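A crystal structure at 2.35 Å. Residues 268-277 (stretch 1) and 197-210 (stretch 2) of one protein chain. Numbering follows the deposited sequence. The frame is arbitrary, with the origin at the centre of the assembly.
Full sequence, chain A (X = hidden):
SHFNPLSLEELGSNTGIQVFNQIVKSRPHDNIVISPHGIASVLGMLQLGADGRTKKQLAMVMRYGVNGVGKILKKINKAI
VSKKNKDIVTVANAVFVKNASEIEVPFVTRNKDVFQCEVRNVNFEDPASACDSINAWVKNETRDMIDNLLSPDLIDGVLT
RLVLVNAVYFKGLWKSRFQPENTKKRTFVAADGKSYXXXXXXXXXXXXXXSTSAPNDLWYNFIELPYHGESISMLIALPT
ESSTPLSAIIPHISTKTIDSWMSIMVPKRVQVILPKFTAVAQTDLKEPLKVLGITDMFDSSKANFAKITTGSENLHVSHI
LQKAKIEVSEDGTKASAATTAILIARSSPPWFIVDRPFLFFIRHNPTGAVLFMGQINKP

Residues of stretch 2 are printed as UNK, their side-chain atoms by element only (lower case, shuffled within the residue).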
# COMPACT_ATOMS: atom_id res chain seq x y z
N LYS A 268 10.59 1.43 -25.37
CA LYS A 268 11.65 0.77 -26.12
C LYS A 268 11.59 -0.75 -26.00
O LYS A 268 11.02 -1.29 -25.05
CB LYS A 268 13.03 1.30 -25.71
CG LYS A 268 13.50 0.87 -24.33
CD LYS A 268 14.82 1.54 -23.96
CE LYS A 268 14.68 3.06 -23.90
NZ LYS A 268 15.93 3.72 -23.43
N ARG A 269 12.17 -1.43 -26.98
CA ARG A 269 12.19 -2.88 -27.04
C ARG A 269 13.15 -3.41 -25.98
O ARG A 269 14.34 -3.06 -25.99
CB ARG A 269 12.64 -3.31 -28.44
CG ARG A 269 12.56 -4.79 -28.72
CD ARG A 269 12.58 -5.04 -30.23
NE ARG A 269 13.30 -6.27 -30.58
CZ ARG A 269 14.60 -6.32 -30.86
NH1 ARG A 269 15.34 -5.21 -30.84
NH2 ARG A 269 15.16 -7.48 -31.17
N VAL A 270 12.64 -4.23 -25.07
CA VAL A 270 13.43 -4.70 -23.93
C VAL A 270 13.17 -6.16 -23.58
O VAL A 270 12.04 -6.63 -23.63
CB VAL A 270 13.12 -3.89 -22.67
CG1 VAL A 270 14.27 -4.01 -21.67
CG2 VAL A 270 12.87 -2.43 -23.01
N GLN A 271 14.24 -6.88 -23.23
CA GLN A 271 14.10 -8.20 -22.62
C GLN A 271 13.85 -8.05 -21.13
O GLN A 271 14.76 -7.71 -20.37
CB GLN A 271 15.36 -9.05 -22.86
CG GLN A 271 15.22 -10.09 -23.96
CD GLN A 271 14.36 -11.27 -23.55
OE1 GLN A 271 14.07 -12.15 -24.36
NE2 GLN A 271 13.95 -11.30 -22.29
N VAL A 272 12.62 -8.29 -20.70
CA VAL A 272 12.25 -8.17 -19.30
C VAL A 272 12.34 -9.51 -18.60
O VAL A 272 11.85 -10.52 -19.10
CB VAL A 272 10.82 -7.62 -19.13
CG1 VAL A 272 10.48 -7.48 -17.65
CG2 VAL A 272 10.67 -6.28 -19.85
N ILE A 273 12.97 -9.52 -17.43
CA ILE A 273 13.07 -10.74 -16.63
C ILE A 273 12.73 -10.40 -15.18
O ILE A 273 13.39 -9.57 -14.55
CB ILE A 273 14.45 -11.39 -16.78
CG1 ILE A 273 14.62 -11.88 -18.23
CG2 ILE A 273 14.62 -12.55 -15.80
CD1 ILE A 273 15.71 -12.90 -18.41
N LEU A 274 11.68 -11.03 -14.69
CA LEU A 274 10.97 -10.58 -13.49
C LEU A 274 10.57 -11.79 -12.65
O LEU A 274 10.04 -12.76 -13.18
CB LEU A 274 9.71 -9.85 -13.93
CG LEU A 274 9.00 -8.83 -13.04
CD1 LEU A 274 7.55 -8.72 -13.46
CD2 LEU A 274 9.10 -9.20 -11.58
N PRO A 275 10.84 -11.76 -11.34
CA PRO A 275 10.41 -12.87 -10.51
C PRO A 275 8.90 -13.10 -10.61
O PRO A 275 8.12 -12.14 -10.55
CB PRO A 275 10.77 -12.43 -9.10
CG PRO A 275 11.93 -11.53 -9.30
CD PRO A 275 11.64 -10.79 -10.57
N LYS A 276 8.51 -14.35 -10.79
CA LYS A 276 7.12 -14.73 -10.65
C LYS A 276 6.92 -15.07 -9.17
O LYS A 276 7.53 -16.01 -8.67
CB LYS A 276 6.81 -15.94 -11.53
CG LYS A 276 5.71 -16.84 -11.00
CD LYS A 276 5.02 -17.62 -12.11
CE LYS A 276 4.03 -18.62 -11.53
NZ LYS A 276 2.71 -18.51 -12.20
N PHE A 277 6.10 -14.29 -8.48
CA PHE A 277 5.98 -14.45 -7.03
C PHE A 277 4.77 -13.73 -6.47
O PHE A 277 4.07 -13.01 -7.18
CB PHE A 277 7.24 -13.91 -6.35
CG PHE A 277 7.26 -12.41 -6.24
CD1 PHE A 277 7.38 -11.62 -7.38
CD2 PHE A 277 7.14 -11.78 -5.01
CE1 PHE A 277 7.39 -10.23 -7.29
CE2 PHE A 277 7.16 -10.40 -4.90
CZ PHE A 277 7.28 -9.62 -6.05
N UNK A 197 17.31 -19.36 -6.01
CA UNK A 197 16.70 -19.84 -7.19
C UNK A 197 15.24 -19.52 -7.25
O UNK A 197 14.50 -19.93 -6.47
c UNK A 197 16.90 -21.28 -7.22
n UNK A 197 18.10 -23.21 -9.84
c UNK A 197 17.36 -22.74 -8.86
o UNK A 197 16.24 -23.15 -8.62
c UNK A 197 17.87 -21.64 -8.10
N UNK A 198 14.87 -18.72 -8.21
CA UNK A 198 13.56 -18.14 -8.31
C UNK A 198 12.97 -18.31 -9.67
O UNK A 198 13.64 -18.14 -10.61
c UNK A 198 14.35 -16.41 -6.74
c UNK A 198 12.34 -16.00 -7.96
c UNK A 198 13.64 -16.63 -7.99
N UNK A 199 11.69 -18.64 -9.74
CA UNK A 199 10.99 -18.66 -11.02
C UNK A 199 10.89 -17.24 -11.55
O UNK A 199 10.46 -16.34 -10.82
c UNK A 199 9.59 -19.18 -10.66
c UNK A 199 9.67 -19.65 -9.24
c UNK A 199 10.80 -18.93 -8.61
N UNK A 200 11.28 -17.02 -12.80
CA UNK A 200 11.18 -15.68 -13.36
C UNK A 200 10.47 -15.63 -14.71
O UNK A 200 10.74 -16.44 -15.60
s UNK A 200 14.57 -13.64 -12.22
c UNK A 200 15.25 -13.75 -10.57
c UNK A 200 13.18 -14.77 -12.10
c UNK A 200 12.56 -15.03 -13.46
N UNK A 201 9.56 -14.68 -14.84
CA UNK A 201 8.89 -14.40 -16.09
C UNK A 201 9.87 -13.73 -17.04
O UNK A 201 10.74 -12.96 -16.60
c UNK A 201 5.93 -12.55 -14.32
c UNK A 201 6.82 -13.75 -14.64
c UNK A 201 6.00 -15.00 -14.84
c UNK A 201 7.71 -13.46 -15.86
N UNK A 202 9.73 -14.00 -18.33
CA UNK A 202 10.57 -13.36 -19.35
C UNK A 202 9.79 -13.12 -20.62
O UNK A 202 9.04 -13.98 -21.08
c UNK A 202 11.79 -14.21 -19.64
N UNK A 203 9.97 -11.93 -21.20
CA UNK A 203 9.42 -11.64 -22.51
C UNK A 203 10.20 -10.50 -23.16
O UNK A 203 10.71 -9.61 -22.48
c UNK A 203 7.68 -9.83 -22.05
c UNK A 203 7.94 -11.28 -22.41
c UNK A 203 6.21 -9.48 -22.09
n UNK A 203 5.50 -9.77 -21.01
o UNK A 203 5.72 -8.96 -23.09
N UNK A 204 10.28 -10.54 -24.48
CA UNK A 204 10.89 -9.48 -25.25
C UNK A 204 9.75 -8.67 -25.86
O UNK A 204 8.95 -9.21 -26.62
c UNK A 204 11.76 -10.06 -26.36
c UNK A 204 13.45 -9.81 -28.19
c UNK A 204 12.92 -9.22 -26.89
c UNK A 204 12.51 -7.77 -27.08
N UNK A 205 9.67 -7.40 -25.51
CA UNK A 205 8.55 -6.57 -25.92
C UNK A 205 8.86 -5.10 -25.70
O UNK A 205 9.92 -4.76 -25.18
c UNK A 205 7.29 -6.99 -25.15
o UNK A 205 6.16 -6.23 -25.53
N UNK A 206 7.94 -4.22 -26.10
CA UNK A 206 8.13 -2.79 -25.93
C UNK A 206 7.55 -2.32 -24.60
O UNK A 206 6.38 -2.55 -24.30
c UNK A 206 8.01 -2.46 -28.44
c UNK A 206 7.48 -1.98 -27.09
c UNK A 206 7.75 -0.49 -26.92
N UNK A 207 8.38 -1.68 -23.79
CA UNK A 207 7.95 -1.13 -22.51
C UNK A 207 8.58 0.24 -22.31
O UNK A 207 9.70 0.49 -22.76
c UNK A 207 7.65 -3.35 -21.29
c UNK A 207 6.29 -5.77 -21.15
c UNK A 207 8.39 -2.04 -21.36
c UNK A 207 6.35 -3.40 -20.82
c UNK A 207 7.60 -5.73 -21.62
c UNK A 207 8.27 -4.53 -21.68
c UNK A 207 5.67 -4.60 -20.76
N UNK A 208 7.86 1.12 -21.63
CA UNK A 208 8.42 2.40 -21.24
C UNK A 208 9.43 2.18 -20.12
O UNK A 208 9.14 1.51 -19.13
n UNK A 208 5.38 7.38 -19.36
n UNK A 208 5.18 5.34 -20.39
c UNK A 208 7.31 3.35 -20.79
n UNK A 208 5.56 7.23 -21.64
c UNK A 208 5.37 6.65 -20.46
c UNK A 208 6.54 3.98 -21.95
c UNK A 208 5.15 4.45 -21.54
N UNK A 209 10.63 2.71 -20.30
CA UNK A 209 11.64 2.60 -19.25
C UNK A 209 12.70 3.66 -19.37
O UNK A 209 12.74 4.41 -20.34
c UNK A 209 12.28 1.21 -19.25
s UNK A 209 12.87 0.66 -20.84
N UNK A 210 13.49 3.74 -18.32
CA UNK A 210 14.51 4.71 -18.05
C UNK A 210 15.52 4.52 -16.94
O UNK A 210 15.55 3.55 -16.29

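Position 197 carries three carbons in a row, the third holding one oxygen and one nitrogen. It lies out of reach of stretch 1. This is Gln197.

Position 198 has one carbon bearing two more. One of its carbons lies near the Pro275 ring. This is Val198; its CG1 is 4.1 Å from Pro275 CB.

Position 199 has three carbons closing a ring onto the backbone N. Its backbone O meets Lys276. This is Pro199; its O accepts a hydrogen bond from Lys276 N at 2.8 Å.

Position 200 has two carbons, a sulfur and a carbon, unbranched. The sulfur lies against Ile273, the last carbon near Pro275. The thioether is Met200: SD is 3.7 Å from Ile273 CG2, CE 4.2 Å from Pro275 CG.

Position 201 has four carbons, forked at the second, touching Lys276 and Leu274. It is Leu201: CD2 is 3.5 Å from Lys276 CB, CD1 4.2 Å from Leu274 CD1.

Position 202 has a single carbon, against Ile273. It is Ala202, with CB 3.9 Å from Ile273 CG1.

Position 203 has three carbons, the last with one oxygen and one nitrogen. This is Gln203, whose amide is hydrogen-bonded elsewhere in the structure.

Position 204 has four carbons forked at the second, touching Arg269. It is Leu204, with CD2 3.4 Å from Arg269 CG.

Position 205 has one carbon and one oxygen: Ser205. Ser205 CB comes no closer to stretch 1 than 5.0 Å, at Val270 O, so its contact is through the backbone.

Position 206 has one carbon bearing two others. It is Val206, on the same face as Arg269.

Position 207 has one carbon and a six-carbon ring with no oxygen. The ring meets Val272. It is Phe207, with CD2 3.5 Å from Val272 CG2.

Position 208 has three carbons, a nitrogen, then a carbon with two nitrogens. The guanidinium gives Arg208, pointing away.

Position 209 has one carbon and a sulfur, which touches Lys268 and Val270. It is Cys209: SG is 3.6 Å from Lys268 CG, 3.8 Å from Val270 CG2.

Position 210 has no side-chain atoms: Gly210.

The contact is an antiparallel strand pairing. Reciprocal N-H to O bonds link Lys268 with Phe207, Val270 with Ser205, Val272 with Gln203, and Leu274 with Leu201. Between these pairs, CA-H groups approach carbonyls, as where Ala202 CA lies 3.1 Å from Val272 O. Side chains alternate: Val270, Val272 and Leu274 share a face with Leu201 and Phe207; Ile273 and Ala202 lie on the other. The backbone sets the register, and apolar contacts pack both faces.

Stretch 2 (197-210) QVPMLAQLSVFRCG
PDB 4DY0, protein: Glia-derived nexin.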